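Local structure of flavohemoglobin (Malassezia yamatoensis, 6O0A) at residues Met199-Tyr211 with Arg222-Ile236. The protein binds heme and FAD and is required for nitric oxide resistance, probably as a nitric oxide dioxygenase fed with electrons through its flavin. Numbering follows the deposited sequence.
With FAD (flavin-adenine dinucleotide), chain B.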
loop_
_atom_site.group_PDB
_atom_site.type_symbol
_atom_site.label_atom_id
_atom_site.label_comp_id
_atom_site.label_asym_id
_atom_site.label_seq_id
_atom_site.Cartn_x
_atom_site.Cartn_y
_atom_site.Cartn_z
ATOM N N MET A 199 22.115 0.114 0.359
ATOM C CA MET A 199 20.740 0.561 0.176
ATOM C C MET A 199 20.345 0.500 -1.297
ATOM O O MET A 199 21.098 0.949 -2.170
ATOM C CB MET A 199 20.557 1.993 0.688
ATOM C CG MET A 199 20.676 2.128 2.203
ATOM S SD MET A 199 20.716 3.861 2.698
ATOM C CE MET A 199 19.137 4.432 2.065
ATOM N N THR A 200 19.162 -0.054 -1.558
ATOM C CA THR A 200 18.554 0.064 -2.879
ATOM C C THR A 200 18.021 1.481 -3.053
ATOM O O THR A 200 17.345 1.990 -2.150
ATOM C CB THR A 200 17.403 -0.931 -3.021
ATOM O OG1 THR A 200 17.902 -2.258 -2.825
ATOM C CG2 THR A 200 16.796 -0.842 -4.409
ATOM N N PRO A 201 18.304 2.145 -4.172
ATOM C CA PRO A 201 17.727 3.474 -4.404
ATOM C C PRO A 201 16.213 3.399 -4.502
ATOM O O PRO A 201 15.661 2.564 -5.219
ATOM C CB PRO A 201 18.358 3.912 -5.733
ATOM C CG PRO A 201 19.588 3.085 -5.871
ATOM C CD PRO A 201 19.252 1.760 -5.226
ATOM N N GLY A 202 15.544 4.275 -3.763
ATOM C CA GLY A 202 14.100 4.342 -3.837
ATOM C C GLY A 202 13.628 5.191 -5.004
ATOM O O GLY A 202 14.339 6.063 -5.504
ATOM N N LYS A 203 12.416 4.893 -5.461
ATOM C CA LYS A 203 11.731 5.681 -6.475
ATOM C C LYS A 203 10.631 6.490 -5.808
ATOM O O LYS A 203 10.002 6.028 -4.852
ATOM C CB LYS A 203 11.141 4.785 -7.567
ATOM C CG LYS A 203 12.181 3.880 -8.247
ATOM C CD LYS A 203 11.620 3.184 -9.476
ATOM C CE LYS A 203 10.411 2.334 -9.131
ATOM N NZ LYS A 203 10.054 1.382 -10.227
ATOM N N ALA A 204 10.404 7.710 -6.301
ATOM C CA ALA A 204 9.403 8.563 -5.677
ATOM C C ALA A 204 8.034 7.892 -5.694
ATOM O O ALA A 204 7.565 7.431 -6.742
ATOM C CB ALA A 204 9.347 9.920 -6.388
ATOM N N GLY A 205 7.400 7.851 -4.516
ATOM C CA GLY A 205 6.156 7.140 -4.300
ATOM C C GLY A 205 6.331 5.809 -3.597
ATOM O O GLY A 205 5.343 5.256 -3.085
ATOM N N GLN A 206 7.547 5.282 -3.543
ATOM C CA GLN A 206 7.703 3.986 -2.896
ATOM C C GLN A 206 7.701 4.131 -1.379
ATOM O O GLN A 206 7.850 5.220 -0.811
ATOM C CB GLN A 206 8.978 3.294 -3.375
ATOM C CG GLN A 206 8.913 2.863 -4.848
ATOM C CD GLN A 206 10.070 1.976 -5.242
ATOM O OE1 GLN A 206 11.221 2.261 -4.918
ATOM N NE2 GLN A 206 9.769 0.883 -5.937
ATOM N N TYR A 207 7.522 2.989 -0.714
ATOM C CA TYR A 207 7.438 2.903 0.730
ATOM C C TYR A 207 8.437 1.874 1.234
ATOM O O TYR A 207 8.979 1.077 0.464
ATOM C CB TYR A 207 6.026 2.513 1.177
ATOM C CG TYR A 207 5.547 1.186 0.604
ATOM C CD1 TYR A 207 5.864 -0.020 1.221
ATOM C CD2 TYR A 207 4.770 1.140 -0.544
ATOM C CE1 TYR A 207 5.406 -1.224 0.701
ATOM C CE2 TYR A 207 4.320 -0.050 -1.059
ATOM C CZ TYR A 207 4.645 -1.230 -0.432
ATOM O OH TYR A 207 4.180 -2.412 -0.963
ATOM N N ILE A 208 8.667 1.897 2.544
ATOM C CA ILE A 208 9.426 0.854 3.216
ATOM C C ILE A 208 8.539 0.281 4.309
ATOM O O ILE A 208 7.590 0.915 4.770
ATOM C CB ILE A 208 10.771 1.365 3.800
ATOM C CG1 ILE A 208 10.617 2.693 4.559
ATOM C CG2 ILE A 208 11.810 1.583 2.679
ATOM C CD1 ILE A 208 9.953 2.621 5.921
ATOM N N SER A 209 8.858 -0.932 4.726
ATOM C CA SER A 209 8.331 -1.480 5.966
ATOM C C SER A 209 9.376 -1.280 7.058
ATOM O O SER A 209 10.547 -1.630 6.868
ATOM C CB SER A 209 7.990 -2.972 5.830
ATOM O OG SER A 209 6.869 -3.199 4.987
ATOM N N ILE A 210 8.961 -0.683 8.169
ATOM C CA ILE A 210 9.815 -0.500 9.333
ATOM C C ILE A 210 9.274 -1.383 10.452
ATOM O O ILE A 210 8.053 -1.573 10.579
ATOM C CB ILE A 210 9.895 0.986 9.748
ATOM C CG1 ILE A 210 10.920 1.166 10.869
ATOM C CG2 ILE A 210 8.533 1.527 10.142
ATOM C CD1 ILE A 210 11.408 2.583 11.006
ATOM N N TYR A 211 10.195 -1.930 11.253
ATOM C CA TYR A 211 9.908 -2.974 12.230
ATOM C C TYR A 211 10.236 -2.492 13.635
ATOM O O TYR A 211 11.318 -1.947 13.870
ATOM C CB TYR A 211 10.729 -4.239 11.925
ATOM C CG TYR A 211 10.342 -4.922 10.635
ATOM C CD1 TYR A 211 10.651 -4.350 9.397
ATOM C CD2 TYR A 211 9.656 -6.125 10.650
ATOM C CE1 TYR A 211 10.282 -4.973 8.211
ATOM C CE2 TYR A 211 9.299 -6.763 9.473
ATOM C CZ TYR A 211 9.611 -6.173 8.253
ATOM O OH TYR A 211 9.237 -6.796 7.083
ATOM N N ARG A 222 5.146 -1.961 9.775
ATOM C CA ARG A 222 4.176 -1.067 9.145
ATOM C C ARG A 222 4.872 -0.379 7.978
ATOM O O ARG A 222 6.091 -0.202 7.996
ATOM C CB ARG A 222 3.644 -0.009 10.121
ATOM C CG ARG A 222 2.958 -0.556 11.389
ATOM C CD ARG A 222 1.682 -1.309 11.040
ATOM N NE ARG A 222 0.858 -1.633 12.217
ATOM C CZ ARG A 222 0.779 -2.830 12.794
ATOM N NH1 ARG A 222 1.483 -3.860 12.331
ATOM N NH2 ARG A 222 -0.021 -3.006 13.836
ATOM N N GLN A 223 4.089 0.030 6.976
ATOM C CA GLN A 223 4.621 0.701 5.789
ATOM C C GLN A 223 4.507 2.216 5.896
ATOM O O GLN A 223 3.497 2.739 6.376
ATOM C CB GLN A 223 3.906 0.240 4.518
ATOM C CG GLN A 223 4.137 -1.236 4.193
ATOM C CD GLN A 223 3.309 -2.156 5.065
ATOM O OE1 GLN A 223 2.098 -1.973 5.194
ATOM N NE2 GLN A 223 3.956 -3.177 5.649
ATOM N N PHE A 224 5.547 2.913 5.433
ATOM C CA PHE A 224 5.507 4.372 5.333
ATOM C C PHE A 224 6.171 4.827 4.044
ATOM O O PHE A 224 7.186 4.279 3.622
ATOM C CB PHE A 224 6.168 5.035 6.547
ATOM C CG PHE A 224 5.518 4.654 7.842
ATOM C CD1 PHE A 224 4.337 5.251 8.244
ATOM C CD2 PHE A 224 6.063 3.654 8.634
ATOM C CE1 PHE A 224 3.717 4.874 9.425
ATOM C CE2 PHE A 224 5.455 3.273 9.813
ATOM C CZ PHE A 224 4.279 3.885 10.214
ATOM N N THR A 225 5.582 5.847 3.427
ATOM C CA THR A 225 6.094 6.406 2.184
ATOM C C THR A 225 7.416 7.138 2.401
ATOM O O THR A 225 7.565 7.930 3.337
ATOM C CB THR A 225 5.048 7.367 1.617
ATOM O OG1 THR A 225 3.826 6.648 1.413
ATOM C CG2 THR A 225 5.521 7.954 0.278
ATOM N N LEU A 226 8.379 6.878 1.518
ATOM C CA LEU A 226 9.666 7.554 1.589
ATOM C C LEU A 226 9.542 9.025 1.211
ATOM O O LEU A 226 8.847 9.385 0.256
ATOM C CB LEU A 226 10.668 6.871 0.666
ATOM C CG LEU A 226 11.074 5.503 1.211
ATOM C CD1 LEU A 226 11.983 4.798 0.195
ATOM C CD2 LEU A 226 11.786 5.689 2.555
ATOM N N LEU A 227 10.241 9.867 1.957
ATOM C CA LEU A 227 10.255 11.313 1.768
ATOM C C LEU A 227 11.623 11.814 1.308
ATOM O O LEU A 227 12.650 11.139 1.485
ATOM C CB LEU A 227 9.870 12.016 3.079
ATOM C CG LEU A 227 8.446 11.768 3.574
ATOM C CD1 LEU A 227 8.272 12.372 4.944
ATOM C CD2 LEU A 227 7.428 12.342 2.577
ATOM N N PRO A 228 11.682 13.016 0.728
ATOM C CA PRO A 228 12.965 13.539 0.235
ATOM C C PRO A 228 14.050 13.546 1.305
ATOM O O PRO A 228 13.845 14.007 2.432
ATOM C CB PRO A 228 12.612 14.961 -0.217
ATOM C CG PRO A 228 11.181 14.885 -0.577
ATOM C CD PRO A 228 10.548 13.885 0.354
ATOM N N SER A 229 15.220 13.026 0.945
ATOM C CA SER A 229 16.327 12.896 1.885
ATOM C C SER A 229 17.606 12.675 1.091
ATOM O O SER A 229 17.590 12.582 -0.141
ATOM C CB SER A 229 16.080 11.738 2.855
ATOM O OG SER A 229 16.239 10.519 2.156
ATOM N N GLU A 230 18.727 12.596 1.806
ATOM C CA GLU A 230 19.962 12.157 1.177
ATOM C C GLU A 230 19.806 10.708 0.731
ATOM O O GLU A 230 18.957 9.974 1.239
ATOM C CB GLU A 230 21.130 12.272 2.149
ATOM C CG GLU A 230 21.332 13.656 2.693
ATOM C CD GLU A 230 22.470 14.363 2.006
ATOM O OE1 GLU A 230 23.630 14.164 2.423
ATOM O OE2 GLU A 230 22.206 15.100 1.036
ATOM N N GLU A 231 20.651 10.289 -0.214
ATOM C CA GLU A 231 20.569 8.913 -0.691
ATOM C C GLU A 231 21.047 7.928 0.362
ATOM O O GLU A 231 20.751 6.732 0.260
ATOM C CB GLU A 231 21.371 8.758 -1.983
ATOM C CG GLU A 231 20.516 8.940 -3.232
ATOM C CD GLU A 231 21.231 9.689 -4.344
ATOM O OE1 GLU A 231 22.352 10.190 -4.104
ATOM O OE2 GLU A 231 20.667 9.781 -5.457
ATOM N N THR A 232 21.754 8.412 1.375
ATOM C CA THR A 232 22.210 7.608 2.502
ATOM C C THR A 232 21.181 7.520 3.626
ATOM O O THR A 232 21.507 7.016 4.711
ATOM C CB THR A 232 23.512 8.196 3.040
ATOM O OG1 THR A 232 23.300 9.587 3.307
ATOM C CG2 THR A 232 24.618 8.056 2.008
ATOM N N GLN A 233 19.951 7.988 3.394
ATOM C CA GLN A 233 18.930 8.092 4.430
ATOM C C GLN A 233 17.608 7.483 3.978
ATOM O O GLN A 233 17.306 7.417 2.781
ATOM C CB GLN A 233 18.696 9.566 4.816
ATOM C CG GLN A 233 19.940 10.222 5.352
ATOM C CD GLN A 233 19.784 11.717 5.516
ATOM O OE1 GLN A 233 19.010 12.363 4.798
ATOM N NE2 GLN A 233 20.510 12.273 6.467
ATOM N N ARG A 234 16.811 7.049 4.958
ATOM C CA ARG A 234 15.390 6.765 4.767
ATOM C C ARG A 234 14.618 7.715 5.668
ATOM O O ARG A 234 14.837 7.727 6.886
ATOM C CB ARG A 234 15.041 5.316 5.116
ATOM C CG ARG A 234 15.800 4.289 4.297
ATOM C CD ARG A 234 15.335 4.259 2.845
ATOM N NE ARG A 234 15.834 3.048 2.201
ATOM C CZ ARG A 234 16.204 2.962 0.929
ATOM N NH1 ARG A 234 16.124 4.025 0.129
ATOM N NH2 ARG A 234 16.660 1.815 0.453
ATOM N N ARG A 235 13.726 8.505 5.078
ATOM C CA ARG A 235 12.948 9.489 5.815
ATOM C C ARG A 235 11.465 9.192 5.646
ATOM O O ARG A 235 11.010 8.917 4.532
ATOM C CB ARG A 235 13.268 10.906 5.336
ATOM C CG ARG A 235 12.417 11.971 6.003
ATOM C CD ARG A 235 12.620 13.314 5.307
ATOM N NE ARG A 235 11.662 14.303 5.802
ATOM C CZ ARG A 235 11.237 15.330 5.073
ATOM N NH1 ARG A 235 11.682 15.479 3.835
ATOM N NH2 ARG A 235 10.374 16.202 5.580
ATOM N N ILE A 236 10.725 9.233 6.757
ATOM C CA ILE A 236 9.293 8.963 6.782
ATOM C C ILE A 236 8.635 9.919 7.773
ATOM O O ILE A 236 9.269 10.401 8.717
ATOM C CB ILE A 236 8.974 7.495 7.167
ATOM C CG1 ILE A 236 9.529 7.190 8.571
ATOM C CG2 ILE A 236 9.550 6.536 6.122
ATOM C CD1 ILE A 236 9.204 5.765 9.061
HETATM P PA FAD B . -2.770 -0.536 13.484
HETATM O O1A FAD B . -2.340 -1.243 14.714
HETATM O O2A FAD B . -2.356 -1.176 12.188
HETATM O O5B FAD B . -4.357 -0.359 13.493
HETATM C C5B FAD B . -5.035 0.116 12.315
HETATM C C4B FAD B . -6.506 0.095 12.645
HETATM O O4B FAD B . -6.890 -1.254 12.995
HETATM C C3B FAD B . -6.907 0.928 13.849
HETATM O O3B FAD B . -7.128 2.296 13.512
HETATM C C2B FAD B . -8.209 0.250 14.285
HETATM O O2B FAD B . -9.322 0.709 13.525
HETATM C C1B FAD B . -7.931 -1.223 13.959
HETATM N N9A FAD B . -7.518 -2.013 15.115
HETATM C C8A FAD B . -6.315 -1.946 15.763
HETATM N N7A FAD B . -6.233 -2.719 16.819
HETATM C C5A FAD B . -7.473 -3.333 16.872
HETATM C C6A FAD B . -8.050 -4.218 17.800
HETATM N N6A FAD B . -7.411 -4.677 18.883
HETATM N N1A FAD B . -9.329 -4.605 17.589
HETATM C C2A FAD B . -9.973 -4.141 16.513
HETATM N N3A FAD B . -9.535 -3.295 15.573
HETATM C C4A FAD B . -8.274 -2.920 15.818
HETATM N N1 FAD B . 1.041 6.164 7.550
HETATM C C2 FAD B . 1.634 7.360 7.846
HETATM O O2 FAD B . 1.428 7.943 8.919
HETATM N N3 FAD B . 2.494 7.942 6.918
HETATM C C4 FAD B . 2.832 7.414 5.686
HETATM O O4 FAD B . 3.626 8.000 4.948
HETATM C C4X FAD B . 2.202 6.150 5.386
HETATM N N5 FAD B . 2.469 5.583 4.239
HETATM C C5X FAD B . 1.860 4.364 3.956
HETATM C C6 FAD B . 2.120 3.751 2.729
HETATM C C7 FAD B . 1.547 2.526 2.402
HETATM C C7M FAD B . 1.817 1.909 1.052
HETATM C C8 FAD B . 0.707 1.885 3.330
HETATM C C8M FAD B . 0.098 0.542 3.029
HETATM C C9 FAD B . 0.437 2.500 4.547
HETATM C C9A FAD B . 0.992 3.736 4.864
HETATM N N10 FAD B . 0.727 4.385 6.090
HETATM C C10 FAD B . 1.316 5.597 6.381
HETATM C "C1'" FAD B . -0.106 3.739 7.117
HETATM C "C2'" FAD B . 0.711 2.869 8.067
HETATM O "O2'" FAD B . 1.303 1.794 7.339
HETATM C "C3'" FAD B . -0.134 2.314 9.218
HETATM O "O3'" FAD B . -1.277 1.650 8.682
HETATM C "C4'" FAD B . -0.603 3.386 10.201
HETATM O "O4'" FAD B . 0.530 4.151 10.616
HETATM C "C5'" FAD B . -1.326 2.806 11.400
HETATM O "O5'" FAD B . -0.427 1.911 12.095
HETATM P P FAD B . -0.788 1.524 13.601
HETATM O O1P FAD B . -0.748 2.656 14.567
HETATM O O2P FAD B . 0.146 0.411 13.988
HETATM O O3P FAD B . -2.282 0.976 13.534
HETATM O O HOH W 1 17.631 -0.932 0.677
HETATM O O HOH W 2 8.324 7.872 -1.931
HETATM O O HOH W 3 3.915 4.836 -0.668
#
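Thr200 O is gripped by the guanidinium of Arg234: NH2 lies 2.7 Å from Thr200 O on a carbonyl lone pair, with a nearly straight N-H...O angle of 168°, while NH1 adds a weak second bond. Met199 CE lies over one face of the Arg234 guanidinium, 3.5 Å from CZ and above the group's centre; the bend at chi3 (60°) turns the methyl over it. Water 1 joins Thr200 N, with a weak bond to Arg234 NH2.

Beyond this loop contact, strands 207-211 and 222-225 pair antiparallel, as the paired backbone bonds of Ile208 with Phe224 and Ile210 with Arg222 establish. On one face Gln223 NE2 donates to Ser209 OG (3.0 Å) within its amide plane, and Ser209 OG also bonds Ser108 of helix 96-108 in the globin part. On the other, in the conformer described, Ile210 CG2 meets the Phe224 ring edge, 3.6 Å from CE2, and Ile208 CD1 packs against Ile236 CG2.

FAD lies along the hairpin. Arg222 NE reaches O2P at 2.8 Å, Thr225 N donates to flavin N5 and O4, and Tyr207 takes methyl C7M over one ring face. A backbone donor at N5 would probably polarise the flavin, while Arg222 would probably offset part of the pyrophosphate charge.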